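Local atomic coordinates of SusD-like carbohydrate binding protein (PDB entry 3LEW), a protein that probably binds carbohydrate at the outer membrane of Bacteroides vulgatus as a SusD-family protein, a role consistent with capture of glycans for uptake. Residues V25-W30 and K197-N202; Y136-D141 and L490-K495; N370-A375 and W395-K400. One frame throughout, in Å; residues are numbered along the deposited sequence.

Contact 1: residues V25-W30 and K197-N202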
ATOM      1  N   VAL A  25      -8.866   7.050 -22.411  1.00 14.22           N
ATOM      2  CA  VAL A  25      -8.866   7.955 -21.265  1.00 14.62           C
ATOM      3  C   VAL A  25      -8.578   7.232 -19.946  1.00 14.68           C
ATOM      4  O   VAL A  25      -7.811   7.721 -19.055  1.00 13.94           O
ATOM      5  CB  VAL A  25     -10.157   8.772 -21.194  1.00 15.07           C
ATOM      6  CG1 VAL A  25     -10.181   9.626 -19.907  1.00 16.16           C
ATOM      7  CG2 VAL A  25     -10.304   9.631 -22.446  1.00 15.87           C
ATOM      8  N   LEU A  26      -9.210   6.077 -19.760  1.00 15.23           N
ATOM      9  CA  LEU A  26      -8.944   5.284 -18.572  1.00 16.04           C
ATOM     10  C   LEU A  26      -7.490   4.826 -18.480  1.00 16.13           C
ATOM     11  O   LEU A  26      -6.881   4.858 -17.376  1.00 15.08           O
ATOM     12  CB  LEU A  26      -9.886   4.081 -18.518  1.00 17.50           C
ATOM     13  CG  LEU A  26     -10.478   3.596 -17.211  1.00 24.44           C
ATOM     14  CD1 LEU A  26     -11.112   4.817 -16.456  1.00 24.77           C
ATOM     15  CD2 LEU A  26     -11.549   2.534 -17.542  1.00 23.42           C
ATOM     16  N   ASN A  27      -6.927   4.397 -19.613  1.00 15.61           N
ATOM     17  CA  ASN A  27      -5.523   3.955 -19.650  1.00 16.52           C
ATOM     18  C   ASN A  27      -4.611   5.117 -19.290  1.00 15.76           C
ATOM     19  O   ASN A  27      -3.611   4.921 -18.575  1.00 15.93           O
ATOM     20  CB  ASN A  27      -5.124   3.441 -21.043  1.00 17.28           C
ATOM     21  CG  ASN A  27      -5.790   2.131 -21.411  1.00 20.94           C
ATOM     22  OD1 ASN A  27      -6.305   1.418 -20.545  1.00 23.57           O
ATOM     23  ND2 ASN A  27      -5.779   1.804 -22.732  1.00 21.87           N
ATOM     24  N   GLY A  28      -4.947   6.317 -19.784  1.00 16.28           N
ATOM     25  CA  GLY A  28      -4.152   7.522 -19.472  1.00 16.31           C
ATOM     26  C   GLY A  28      -4.204   7.881 -17.986  1.00 15.62           C
ATOM     27  O   GLY A  28      -3.165   8.222 -17.365  1.00 16.32           O
ATOM     28  N   GLY A  29      -5.401   7.798 -17.396  1.00 14.85           N
ATOM     29  CA  GLY A  29      -5.596   7.957 -15.956  1.00 14.54           C
ATOM     30  C   GLY A  29      -4.729   7.005 -15.145  1.00 14.86           C
ATOM     31  O   GLY A  29      -4.113   7.388 -14.138  1.00 13.78           O
ATOM     32  N   TRP A  30      -4.717   5.732 -15.553  1.00 15.47           N
ATOM     33  CA  TRP A  30      -3.920   4.706 -14.859  1.00 15.63           C
ATOM     34  C   TRP A  30      -2.435   5.089 -14.912  1.00 15.87           C
ATOM     35  O   TRP A  30      -1.723   5.096 -13.888  1.00 14.24           O
ATOM     36  CB  TRP A  30      -4.132   3.321 -15.498  1.00 16.29           C
ATOM     37  CG  TRP A  30      -3.255   2.295 -14.818  1.00 15.27           C
ATOM     38  CD1 TRP A  30      -2.091   1.793 -15.275  1.00 16.37           C
ATOM     39  CD2 TRP A  30      -3.456   1.763 -13.518  1.00 13.33           C
ATOM     40  NE1 TRP A  30      -1.546   0.923 -14.353  1.00 16.98           N
ATOM     41  CE2 TRP A  30      -2.366   0.882 -13.256  1.00 15.21           C
ATOM     42  CE3 TRP A  30      -4.460   1.919 -12.543  1.00 16.00           C
ATOM     43  CZ2 TRP A  30      -2.263   0.155 -12.055  1.00 16.98           C
ATOM     44  CZ3 TRP A  30      -4.356   1.209 -11.359  1.00 15.43           C
ATOM     45  CH2 TRP A  30      -3.249   0.333 -11.127  1.00 16.82           C
ATOM     46  N   LYS A 197      -1.512  -7.336 -16.199  1.00 14.22           N
ATOM     47  CA  LYS A 197      -1.712  -7.360 -14.748  1.00 14.91           C
ATOM     48  C   LYS A 197      -2.167  -6.054 -14.137  1.00 15.37           C
ATOM     49  O   LYS A 197      -2.598  -6.053 -12.978  1.00 16.46           O
ATOM     50  CB  LYS A 197      -0.478  -7.856 -13.999  1.00 16.26           C
ATOM     51  CG  LYS A 197      -0.245  -9.327 -14.137  1.00 19.91           C
ATOM     52  CD  LYS A 197      -1.249 -10.132 -13.278  1.00 18.58           C
ATOM     53  CE  LYS A 197      -0.876 -11.605 -13.288  1.00 18.95           C
ATOM     54  NZ  LYS A 197       0.340 -11.871 -12.476  1.00 14.68           N
ATOM     55  N   HIS A 198      -2.071  -4.933 -14.863  1.00 14.66           N
ATOM     56  CA  HIS A 198      -2.588  -3.648 -14.316  1.00 14.43           C
ATOM     57  C   HIS A 198      -4.079  -3.476 -14.615  1.00 13.98           C
ATOM     58  O   HIS A 198      -4.738  -2.586 -14.038  1.00 14.32           O
ATOM     59  CB  HIS A 198      -1.800  -2.437 -14.875  1.00 14.77           C
ATOM     60  CG  HIS A 198      -1.887  -2.280 -16.368  1.00 14.93           C
ATOM     61  ND1 HIS A 198      -1.219  -3.119 -17.249  1.00 15.06           N
ATOM     62  CD2 HIS A 198      -2.545  -1.372 -17.125  1.00 18.32           C
ATOM     63  CE1 HIS A 198      -1.486  -2.735 -18.489  1.00 18.47           C
ATOM     64  NE2 HIS A 198      -2.300  -1.687 -18.441  1.00 17.34           N
ATOM     65  N   LYS A 199      -4.616  -4.283 -15.539  1.00 13.88           N
ATOM     66  CA  LYS A 199      -6.014  -4.165 -15.956  1.00 14.46           C
ATOM     67  C   LYS A 199      -6.925  -4.800 -14.906  1.00 14.34           C
ATOM     68  O   LYS A 199      -6.558  -5.762 -14.242  1.00 14.41           O
ATOM     69  CB  LYS A 199      -6.238  -4.867 -17.293  1.00 14.54           C
ATOM     70  CG  LYS A 199      -5.555  -4.204 -18.466  1.00 18.71           C
ATOM     71  CD  LYS A 199      -6.242  -2.839 -18.750  1.00 24.91           C
ATOM     72  CE  LYS A 199      -6.476  -2.567 -20.225  1.00 32.62           C
ATOM     73  NZ  LYS A 199      -7.705  -1.709 -20.464  1.00 36.51           N
ATOM     74  N   ILE A 200      -8.080  -4.202 -14.694  1.00 15.07           N
ATOM     75  CA  ILE A 200      -9.025  -4.669 -13.694  1.00 15.09           C
ATOM     76  C   ILE A 200     -10.009  -5.675 -14.307  1.00 15.13           C
ATOM     77  O   ILE A 200     -10.763  -5.356 -15.218  1.00 15.42           O
ATOM     78  CB  ILE A 200      -9.816  -3.439 -13.106  1.00 14.68           C
ATOM     79  CG1 ILE A 200      -8.847  -2.433 -12.494  1.00 15.24           C
ATOM     80  CG2 ILE A 200     -10.900  -3.909 -12.145  1.00 14.02           C
ATOM     81  CD1 ILE A 200      -9.549  -1.194 -11.947  1.00 16.34           C
ATOM     82  N   ASP A 201     -10.038  -6.892 -13.784  1.00 14.49           N
ATOM     83  CA  ASP A 201     -11.008  -7.900 -14.178  1.00 13.98           C
ATOM     84  C   ASP A 201     -11.825  -8.279 -12.934  1.00 14.44           C
ATOM     85  O   ASP A 201     -11.766  -7.581 -11.908  1.00 14.87           O
ATOM     86  CB  ASP A 201     -10.361  -9.120 -14.853  1.00 14.27           C
ATOM     87  CG  ASP A 201      -9.495  -9.935 -13.920  1.00 15.30           C
ATOM     88  OD1 ASP A 201      -9.337  -9.517 -12.733  1.00 15.29           O
ATOM     89  OD2 ASP A 201      -8.910 -10.973 -14.387  1.00 18.87           O
ATOM     90  N   ASN A 202     -12.663  -9.293 -13.070  1.00 13.87           N
ATOM     91  CA  ASN A 202     -13.526  -9.717 -11.959  1.00 14.73           C
ATOM     92  C   ASN A 202     -12.696 -10.034 -10.716  1.00 13.64           C
ATOM     93  O   ASN A 202     -13.063  -9.611  -9.645  1.00 14.46           O
ATOM     94  CB  ASN A 202     -14.439 -10.877 -12.394  1.00 15.62           C
ATOM     95  CG  ASN A 202     -15.530 -11.233 -11.322  1.00 18.29           C
ATOM     96  OD1 ASN A 202     -16.662 -10.713 -11.356  1.00 27.37           O
ATOM     97  ND2 ASN A 202     -15.181 -12.094 -10.422  1.00 23.66           N
TER
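Trp30 lies against His198 along the pyrrole side of its indole. The closest approach joins NE1 of Trp30 to CB of His198, at 3.4 Å. CD2 of His198 comes to 3.7 Å from CD1 of Trp30. The imidazole and the five-membered ring of Trp30 are tilted by 30°, with centroids 5.0 Å apart. They are slid past each other and barely overlap, so the contact is mostly CB and the CD2 corner against the indole rather than a full stack. The carbonyl O of His198 sits over one face of the Trp30 ring, toward its rim. Trp30 gets there because its CG is anti to the backbone N (chi1 177°), which sends the indole off helix 19-35 toward the loop. Trp256 and His258 also meet the Trp30 ring, and Leu124 of helix 111-135 touches its side chain. An alanine in place of Trp30 would probably open a gap between helix 19-35 and the loop and leave the His198 side chain without its aromatic neighbour. About one turn before Trp30 on the helix, Asn27 is met by Lys199, whose chain bends at chi2 and chi3 to bring NZ to OD1 of Asn27. This bond is weak, at 3.4 Å. The stronger partner of Lys199 NZ is Glu23, in a salt bridge. The contact packs an early helix against the loop that enters helix 202-215 at its N-cap, Asp201, within the helical part of the SusD fold, which is related to TPR proteins.

Contact 2: residues Y136-D141 and L490-K495; sequences YSFAID and LSIYTK
Phe138 meets Leu490 and Ile492 through one corner of its ring. CE2 of Phe138 lies 3.8 Å from CD1 of Leu490. The same CE2 is 3.8 Å from CD1 of Ile492. Across the two segments the contact is wholly apolar, with no hydrogen bond. The two methyls differ in their approach. The Ile492 methyl arrives at the ring edge, close to the ring plane, and also reaches CZ of Phe138 at 4.0 Å. The Leu490 methyl comes in obliquely, nearer the CD2 side of the ring. Phe138 and Ile492 extend toward each other from opposite directions. The CG of Phe138 is anti to its carbonyl carbon (chi1 -61°), and the ring carries CE2 to the other segment although CB itself does not point there. A type I beta turn runs from Leu490 to Tyr493, close to the C-terminus. It is closed by a backbone bond from Tyr493 N to Leu490 O, at 3.3 Å. The turn brings its first and third side chains to the same ring, so the C-terminal tail packs on the loop that follows helix 111-135. Phe138 is buried there, while Ile492 lies at the surface. Ile492 holds CG1 between its N and carbonyl carbon (chi1 64°), and its chain then extends to put CD1 at the Phe138 edge. Its CG1 also sits over the centre of one face of the Tyr493 ring, 4.1 Å above the plane. That tyrosine makes a cation-pi contact with Arg471. Leu469 touches both Phe138 and Tyr493 from a neighbouring loop.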
ATOM      1  N   TYR A 136      -6.943   9.488   5.229  1.00 13.52           N
ATOM      2  CA  TYR A 136      -7.286  10.884   5.576  1.00 13.16           C
ATOM      3  C   TYR A 136      -8.177  11.062   6.817  1.00 13.87           C
ATOM      4  O   TYR A 136      -8.582  12.202   7.163  1.00 13.42           O
ATOM      5  CB  TYR A 136      -7.946  11.581   4.365  1.00 12.49           C
ATOM      6  CG  TYR A 136      -6.987  11.931   3.254  1.00 12.46           C
ATOM      7  CD1 TYR A 136      -6.410  10.938   2.434  1.00 12.41           C
ATOM      8  CD2 TYR A 136      -6.571  13.232   3.074  1.00 13.00           C
ATOM      9  CE1 TYR A 136      -5.488  11.241   1.402  1.00 12.31           C
ATOM     10  CE2 TYR A 136      -5.653  13.548   2.071  1.00 14.49           C
ATOM     11  CZ  TYR A 136      -5.106  12.536   1.250  1.00 12.21           C
ATOM     12  OH  TYR A 136      -4.249  12.902   0.292  1.00 14.36           O
ATOM     13  N   SER A 137      -8.487   9.955   7.481  1.00 14.20           N
ATOM     14  CA  SER A 137      -9.286   9.971   8.692  1.00 14.66           C
ATOM     15  C   SER A 137      -8.810   8.819   9.585  1.00 13.53           C
ATOM     16  O   SER A 137      -8.261   7.814   9.109  1.00 12.70           O
ATOM     17  CB  SER A 137     -10.749   9.716   8.380  1.00 15.61           C
ATOM     18  OG  SER A 137     -11.324  10.587   7.402  1.00 16.88           O
ATOM     19  N   PHE A 138      -9.055   8.959  10.872  1.00 13.64           N
ATOM     20  CA  PHE A 138      -8.900   7.831  11.793  1.00 13.24           C
ATOM     21  C   PHE A 138      -9.958   6.755  11.492  1.00 13.85           C
ATOM     22  O   PHE A 138     -10.876   6.949  10.649  1.00 13.81           O
ATOM     23  CB  PHE A 138      -8.976   8.282  13.269  1.00 14.01           C
ATOM     24  CG  PHE A 138      -7.901   9.256  13.648  1.00 12.01           C
ATOM     25  CD1 PHE A 138      -6.560   8.901  13.522  1.00 12.29           C
ATOM     26  CD2 PHE A 138      -8.220  10.523  14.108  1.00 13.20           C
ATOM     27  CE1 PHE A 138      -5.554   9.772  13.884  1.00 13.84           C
ATOM     28  CE2 PHE A 138      -7.223  11.425  14.455  1.00 13.93           C
ATOM     29  CZ  PHE A 138      -5.883  11.032  14.366  1.00 13.36           C
ATOM     30  N   ALA A 139      -9.768   5.598  12.110  1.00 14.11           N
ATOM     31  CA  ALA A 139     -10.612   4.403  11.855  1.00 14.17           C
ATOM     32  C   ALA A 139     -12.101   4.745  11.873  1.00 14.26           C
ATOM     33  O   ALA A 139     -12.568   5.607  12.644  1.00 14.24           O
ATOM     34  CB  ALA A 139     -10.316   3.320  12.871  1.00 13.03           C
ATOM     35  N   ILE A 140     -12.849   4.021  11.048  1.00 14.89           N
ATOM     36  CA  ILE A 140     -14.289   4.216  10.952  1.00 14.47           C
ATOM     37  C   ILE A 140     -15.003   3.989  12.299  1.00 15.42           C
ATOM     38  O   ILE A 140     -16.058   4.578  12.545  1.00 16.05           O
ATOM     39  CB  ILE A 140     -14.833   3.324   9.796  1.00 15.21           C
ATOM     40  CG1 ILE A 140     -16.220   3.757   9.399  1.00 14.78           C
ATOM     41  CG2 ILE A 140     -14.817   1.847  10.181  1.00 14.84           C
ATOM     42  CD1 ILE A 140     -16.793   3.011   8.167  1.00 13.20           C
ATOM     43  N   ASP A 141     -14.448   3.151  13.179  1.00 15.74           N
ATOM     44  CA  ASP A 141     -15.051   2.927  14.488  1.00 17.11           C
ATOM     45  C   ASP A 141     -14.491   3.841  15.575  1.00 17.25           C
ATOM     46  O   ASP A 141     -14.992   3.838  16.681  1.00 18.87           O
ATOM     47  CB  ASP A 141     -14.991   1.450  14.931  1.00 17.74           C
ATOM     48  CG  ASP A 141     -13.580   0.931  15.125  1.00 18.54           C
ATOM     49  OD1 ASP A 141     -12.672   1.343  14.384  1.00 19.88           O
ATOM     50  OD2 ASP A 141     -13.403   0.065  16.021  1.00 20.77           O
ATOM     51  N   LEU A 490     -10.635  18.516  12.042  1.00 12.97           N
ATOM     52  CA  LEU A 490     -10.314  17.945  13.357  1.00 14.10           C
ATOM     53  C   LEU A 490      -9.654  18.995  14.244  1.00 14.61           C
ATOM     54  O   LEU A 490      -8.752  19.750  13.786  1.00 15.18           O
ATOM     55  CB  LEU A 490      -9.397  16.725  13.207  1.00 13.87           C
ATOM     56  CG  LEU A 490      -9.918  15.499  12.480  1.00 16.69           C
ATOM     57  CD1 LEU A 490      -8.864  14.369  12.600  1.00 16.58           C
ATOM     58  CD2 LEU A 490     -11.305  15.033  13.017  1.00 15.21           C
ATOM     59  N   SER A 491     -10.097  19.060  15.509  1.00 15.19           N
ATOM     60  CA  SER A 491      -9.614  20.041  16.466  1.00 16.52           C
ATOM     61  C   SER A 491      -8.211  19.770  16.956  1.00 16.27           C
ATOM     62  O   SER A 491      -7.675  20.562  17.714  1.00 16.14           O
ATOM     63  CB  SER A 491     -10.527  20.076  17.713  1.00 17.05           C
ATOM     64  OG  SER A 491     -11.858  20.390  17.307  1.00 23.26           O
ATOM     65  N   ILE A 492      -7.643  18.637  16.569  1.00 16.51           N
ATOM     66  CA  ILE A 492      -6.256  18.319  16.910  1.00 17.57           C
ATOM     67  C   ILE A 492      -5.268  19.209  16.130  1.00 18.42           C
ATOM     68  O   ILE A 492      -4.118  19.352  16.534  1.00 17.74           O
ATOM     69  CB  ILE A 492      -5.928  16.832  16.666  1.00 18.59           C
ATOM     70  CG1 ILE A 492      -6.054  16.492  15.159  1.00 19.17           C
ATOM     71  CG2 ILE A 492      -6.811  15.954  17.580  1.00 20.20           C
ATOM     72  CD1 ILE A 492      -5.869  14.995  14.770  1.00 22.88           C
ATOM     73  N   TYR A 493      -5.709  19.778  15.001  1.00 17.42           N
ATOM     74  CA  TYR A 493      -4.839  20.647  14.191  1.00 17.54           C
ATOM     75  C   TYR A 493      -4.889  22.065  14.720  1.00 19.47           C
ATOM     76  O   TYR A 493      -5.976  22.637  14.908  1.00 17.70           O
ATOM     77  CB  TYR A 493      -5.256  20.580  12.713  1.00 17.66           C
ATOM     78  CG  TYR A 493      -5.065  19.216  12.086  1.00 15.66           C
ATOM     79  CD1 TYR A 493      -3.809  18.648  12.002  1.00 15.04           C
ATOM     80  CD2 TYR A 493      -6.144  18.500  11.572  1.00 16.19           C
ATOM     81  CE1 TYR A 493      -3.624  17.406  11.439  1.00 16.38           C
ATOM     82  CE2 TYR A 493      -5.981  17.261  10.994  1.00 14.67           C
ATOM     83  CZ  TYR A 493      -4.727  16.700  10.940  1.00 14.50           C
ATOM     84  OH  TYR A 493      -4.572  15.480  10.364  1.00 15.25           O
ATOM     85  N   THR A 494      -3.721  22.632  15.013  1.00 21.69           N
ATOM     86  CA  THR A 494      -3.656  24.010  15.542  1.00 24.07           C
ATOM     87  C   THR A 494      -3.249  24.980  14.421  1.00 27.48           C
ATOM     88  O   THR A 494      -3.198  26.193  14.618  1.00 29.25           O
ATOM     89  CB  THR A 494      -2.687  24.079  16.766  1.00 23.34           C
ATOM     90  OG1 THR A 494      -1.415  23.516  16.396  1.00 23.15           O
ATOM     91  CG2 THR A 494      -3.258  23.236  17.924  1.00 22.24           C
ATOM     92  N   LYS A 495      -2.978  24.435  13.243  1.00 30.92           N
ATOM     93  CA  LYS A 495      -2.565  25.213  12.060  1.00 33.47           C
ATOM     94  C   LYS A 495      -3.054  24.399  10.847  1.00 34.76           C
ATOM     95  O   LYS A 495      -3.187  23.175  10.958  1.00 35.31           O
ATOM     96  CB  LYS A 495      -1.028  25.381  12.035  1.00 33.73           C
ATOM     97  CG  LYS A 495      -0.449  26.195  10.863  1.00 35.10           C
ATOM     98  OXT LYS A 495      -3.355  24.902   9.766  1.00 35.83           O
TER

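Contact 3: residues N370-A375 and W395-K400; sequences NDLKTA and WLERRK
Lys373 and Glu397 carry this contact, their side chains crossing at an angle between two helices. Lys373 runs out extended and turns only at its last torsion (chi4 -57°). That bend sets NZ 2.6 Å from OE1 of Glu397, in a salt bridge with a hydrogen bond. Glu397 leaves its helix with CG anti to the backbone N and folds at chi2 (60°), which turns the carboxylate across the lysine chain. CG of Lys373 is 3.8 Å from OE1 of Glu397, so the carboxylate also touches the aliphatic part of its partner. NZ of Lys400, one turn further along the same helix as Glu397, gives a second salt bridge to OE1 of Glu397, at 2.9 Å. The two lysines use different sides of this oxygen. Lys373 meets it on the anti side and Lys400 on the syn side, and they come from opposite faces of the carboxylate plane. Their NZ atoms are 3.9 Å apart, with the shared oxygen bridging them. The other oxygen, OE2, forms a salt bridge with Arg302. Three cationic groups therefore hold the carboxylate and limit its rotation. In this buried setting they would probably favour its ionised form. Beside the charges, CD2 of Leu372 rests 4.2 Å from CG of Glu397. Leu372 also packs on Ala347 and Leu351 of helix 346-359. The axes of the two short segments approach to 11.6 Å and run at 37° to each other, in the same general direction. This is helix-to-helix packing joined by a buried salt-bridge network, within the helical part of the SusD family fold.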
ATOM      1  N   ASN A 370      -2.857 -20.333   8.740  1.00 14.08           N
ATOM      2  CA  ASN A 370      -1.914 -21.444   8.707  1.00 14.08           C
ATOM      3  C   ASN A 370      -1.519 -21.848   7.289  1.00 14.05           C
ATOM      4  O   ASN A 370      -0.422 -22.350   7.101  1.00 14.67           O
ATOM      5  CB  ASN A 370      -2.460 -22.643   9.480  1.00 14.68           C
ATOM      6  CG  ASN A 370      -2.217 -22.526  10.987  1.00 14.71           C
ATOM      7  OD1 ASN A 370      -1.386 -21.723  11.425  1.00 18.45           O
ATOM      8  ND2 ASN A 370      -2.944 -23.303  11.777  1.00 15.11           N
ATOM      9  N   ASP A 371      -2.409 -21.693   6.308  1.00 14.53           N
ATOM     10  CA  ASP A 371      -2.062 -21.960   4.890  1.00 15.10           C
ATOM     11  C   ASP A 371      -0.882 -21.041   4.468  1.00 15.15           C
ATOM     12  O   ASP A 371       0.072 -21.499   3.823  1.00 14.18           O
ATOM     13  CB  ASP A 371      -3.225 -21.671   3.916  1.00 14.67           C
ATOM     14  CG  ASP A 371      -4.350 -22.673   3.993  1.00 18.14           C
ATOM     15  OD1 ASP A 371      -4.108 -23.861   4.361  1.00 19.60           O
ATOM     16  OD2 ASP A 371      -5.512 -22.250   3.648  1.00 21.20           O
ATOM     17  N   LEU A 372      -0.983 -19.746   4.799  1.00 15.15           N
ATOM     18  CA  LEU A 372       0.066 -18.799   4.448  1.00 15.07           C
ATOM     19  C   LEU A 372       1.332 -19.148   5.223  1.00 15.41           C
ATOM     20  O   LEU A 372       2.420 -19.214   4.658  1.00 14.73           O
ATOM     21  CB  LEU A 372      -0.354 -17.373   4.753  1.00 14.80           C
ATOM     22  CG  LEU A 372       0.672 -16.277   4.497  1.00 14.77           C
ATOM     23  CD1 LEU A 372       1.248 -16.307   3.053  1.00 15.26           C
ATOM     24  CD2 LEU A 372       0.015 -14.905   4.814  1.00 17.86           C
ATOM     25  N   LYS A 373       1.190 -19.384   6.521  1.00 14.94           N
ATOM     26  CA  LYS A 373       2.358 -19.726   7.334  1.00 15.00           C
ATOM     27  C   LYS A 373       3.102 -20.972   6.780  1.00 15.60           C
ATOM     28  O   LYS A 373       4.336 -20.955   6.614  1.00 15.82           O
ATOM     29  CB  LYS A 373       1.970 -19.886   8.801  1.00 15.19           C
ATOM     30  CG  LYS A 373       1.669 -18.596   9.540  1.00 15.70           C
ATOM     31  CD  LYS A 373       1.194 -18.896  10.985  1.00 16.12           C
ATOM     32  CE  LYS A 373       0.946 -17.638  11.854  1.00 17.99           C
ATOM     33  NZ  LYS A 373       2.156 -16.754  11.946  1.00 16.50           N
ATOM     34  N   THR A 374       2.355 -22.046   6.521  1.00 15.20           N
ATOM     35  CA  THR A 374       2.897 -23.240   5.916  1.00 14.70           C
ATOM     36  C   THR A 374       3.664 -22.948   4.612  1.00 14.46           C
ATOM     37  O   THR A 374       4.783 -23.484   4.384  1.00 13.54           O
ATOM     38  CB  THR A 374       1.794 -24.290   5.659  1.00 15.66           C
ATOM     39  OG1 THR A 374       1.242 -24.682   6.927  1.00 14.66           O
ATOM     40  CG2 THR A 374       2.386 -25.549   4.948  1.00 15.66           C
ATOM     41  N   ALA A 375       3.071 -22.136   3.750  1.00 14.49           N
ATOM     42  CA  ALA A 375       3.658 -21.834   2.460  1.00 14.35           C
ATOM     43  C   ALA A 375       5.033 -21.171   2.645  1.00 14.64           C
ATOM     44  O   ALA A 375       5.973 -21.410   1.840  1.00 15.19           O
ATOM     45  CB  ALA A 375       2.733 -20.957   1.601  1.00 13.79           C
ATOM     46  N   TRP A 395      -2.503  -9.684  12.447  1.00 13.08           N
ATOM     47  CA  TRP A 395      -1.843  -8.391  12.214  1.00 13.32           C
ATOM     48  C   TRP A 395      -0.306  -8.543  12.144  1.00 13.90           C
ATOM     49  O   TRP A 395       0.352  -7.839  11.349  1.00 14.72           O
ATOM     50  CB  TRP A 395      -2.224  -7.396  13.294  1.00 14.42           C
ATOM     51  CG  TRP A 395      -3.704  -7.041  13.312  1.00 13.83           C
ATOM     52  CD1 TRP A 395      -4.598  -7.134  12.274  1.00 15.10           C
ATOM     53  CD2 TRP A 395      -4.417  -6.479  14.403  1.00 14.97           C
ATOM     54  NE1 TRP A 395      -5.833  -6.681  12.682  1.00 14.24           N
ATOM     55  CE2 TRP A 395      -5.753  -6.302  13.989  1.00 14.66           C
ATOM     56  CE3 TRP A 395      -4.073  -6.167  15.726  1.00 18.63           C
ATOM     57  CZ2 TRP A 395      -6.737  -5.762  14.837  1.00 17.00           C
ATOM     58  CZ3 TRP A 395      -5.064  -5.652  16.573  1.00 19.27           C
ATOM     59  CH2 TRP A 395      -6.369  -5.446  16.114  1.00 17.16           C
ATOM     60  N   LEU A 396       0.265  -9.411  12.979  1.00 14.27           N
ATOM     61  CA  LEU A 396       1.704  -9.656  12.946  0.50 14.42           C
ATOM     62  C   LEU A 396       2.093 -10.323  11.639  1.00 14.58           C
ATOM     63  O   LEU A 396       3.081  -9.938  11.013  1.00 14.95           O
ATOM     64  CB  LEU A 396       2.192 -10.490  14.131  0.50 14.28           C
ATOM     65  CG  LEU A 396       2.426  -9.670  15.402  0.50 15.51           C
ATOM     66  CD1 LEU A 396       2.389 -10.575  16.624  0.50 13.33           C
ATOM     67  CD2 LEU A 396       3.738  -8.921  15.315  0.50 15.97           C
ATOM     68  N   GLU A 397       1.316 -11.305  11.222  1.00 15.04           N
ATOM     69  CA  GLU A 397       1.604 -11.979   9.933  1.00 14.78           C
ATOM     70  C   GLU A 397       1.453 -11.010   8.744  1.00 14.15           C
ATOM     71  O   GLU A 397       2.195 -11.123   7.768  1.00 14.04           O
ATOM     72  CB  GLU A 397       0.763 -13.265   9.785  1.00 16.14           C
ATOM     73  CG  GLU A 397       1.259 -14.218   8.723  1.00 16.73           C
ATOM     74  CD  GLU A 397       2.674 -14.719   8.953  1.00 20.00           C
ATOM     75  OE1 GLU A 397       3.040 -15.107  10.085  1.00 21.44           O
ATOM     76  OE2 GLU A 397       3.438 -14.648   7.978  1.00 22.85           O
ATOM     77  N   ARG A 398       0.512 -10.048   8.796  1.00 13.76           N
ATOM     78  CA  ARG A 398       0.486  -8.979   7.790  1.00 13.56           C
ATOM     79  C   ARG A 398       1.816  -8.199   7.723  1.00 12.97           C
ATOM     80  O   ARG A 398       2.300  -7.934   6.647  1.00 13.73           O
ATOM     81  CB  ARG A 398      -0.652  -7.971   8.053  1.00 13.59           C
ATOM     82  CG  ARG A 398      -2.028  -8.545   7.837  1.00 14.18           C
ATOM     83  CD  ARG A 398      -3.140  -7.529   8.211  1.00 14.35           C
ATOM     84  NE  ARG A 398      -3.067  -6.349   7.387  1.00 12.77           N
ATOM     85  CZ  ARG A 398      -3.653  -6.171   6.200  1.00 16.25           C
ATOM     86  NH1 ARG A 398      -4.432  -7.087   5.672  1.00 16.32           N
ATOM     87  NH2 ARG A 398      -3.443  -5.038   5.530  1.00 17.92           N
ATOM     88  N   ARG A 399       2.367  -7.798   8.878  1.00 12.41           N
ATOM     89  CA  ARG A 399       3.630  -7.066   8.918  1.00 13.56           C
ATOM     90  C   ARG A 399       4.754  -7.911   8.341  1.00 12.59           C
ATOM     91  O   ARG A 399       5.626  -7.380   7.646  1.00 13.40           O
ATOM     92  CB  ARG A 399       3.957  -6.663  10.365  1.00 13.36           C
ATOM     93  CG  ARG A 399       2.991  -5.541  10.865  1.00 14.53           C
ATOM     94  CD  ARG A 399       3.082  -5.409  12.359  1.00 16.74           C
ATOM     95  NE  ARG A 399       4.433  -5.091  12.796  1.00 15.52           N
ATOM     96  CZ  ARG A 399       4.824  -5.151  14.072  1.00 19.88           C
ATOM     97  NH1 ARG A 399       3.971  -5.518  15.026  1.00 21.61           N
ATOM     98  NH2 ARG A 399       6.058  -4.841  14.421  1.00 19.05           N
ATOM     99  N   LYS A 400       4.709  -9.194   8.625  1.00 12.72           N
ATOM    100  CA  LYS A 400       5.770 -10.121   8.201  1.00 12.98           C
ATOM    101  C   LYS A 400       5.693 -10.381   6.695  1.00 14.28           C
ATOM    102  O   LYS A 400       6.699 -10.313   6.010  1.00 15.55           O
ATOM    103  CB  LYS A 400       5.671 -11.425   8.967  1.00 13.29           C
ATOM    104  CG  LYS A 400       6.028 -11.317  10.439  1.00 13.63           C
ATOM    105  CD  LYS A 400       5.555 -12.554  11.197  1.00 14.35           C
ATOM    106  CE  LYS A 400       6.314 -13.846  10.754  1.00 16.40           C
ATOM    107  NZ  LYS A 400       5.664 -15.086  11.314  1.00 15.44           N
TER

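The three contacts are well separated. Centres lie about 32 Å apart for contacts 1 and 2, about 30 Å for contacts 1 and 3, and about 31 Å for contacts 2 and 3. None touches another. The nearest atoms of contacts 2 and 3 are about 9 Å apart, against about 15 Å for contacts 1 and 2. Along the chain, both segments of contact 1 precede those of contact 3, and contact 3 falls between the two segments of contact 2. Residues 136-141 come between the two segments of contact 1. Helix 111-135 links contacts 1 and 2: its Leu124 touches Trp30, and it leads into residues 136-141.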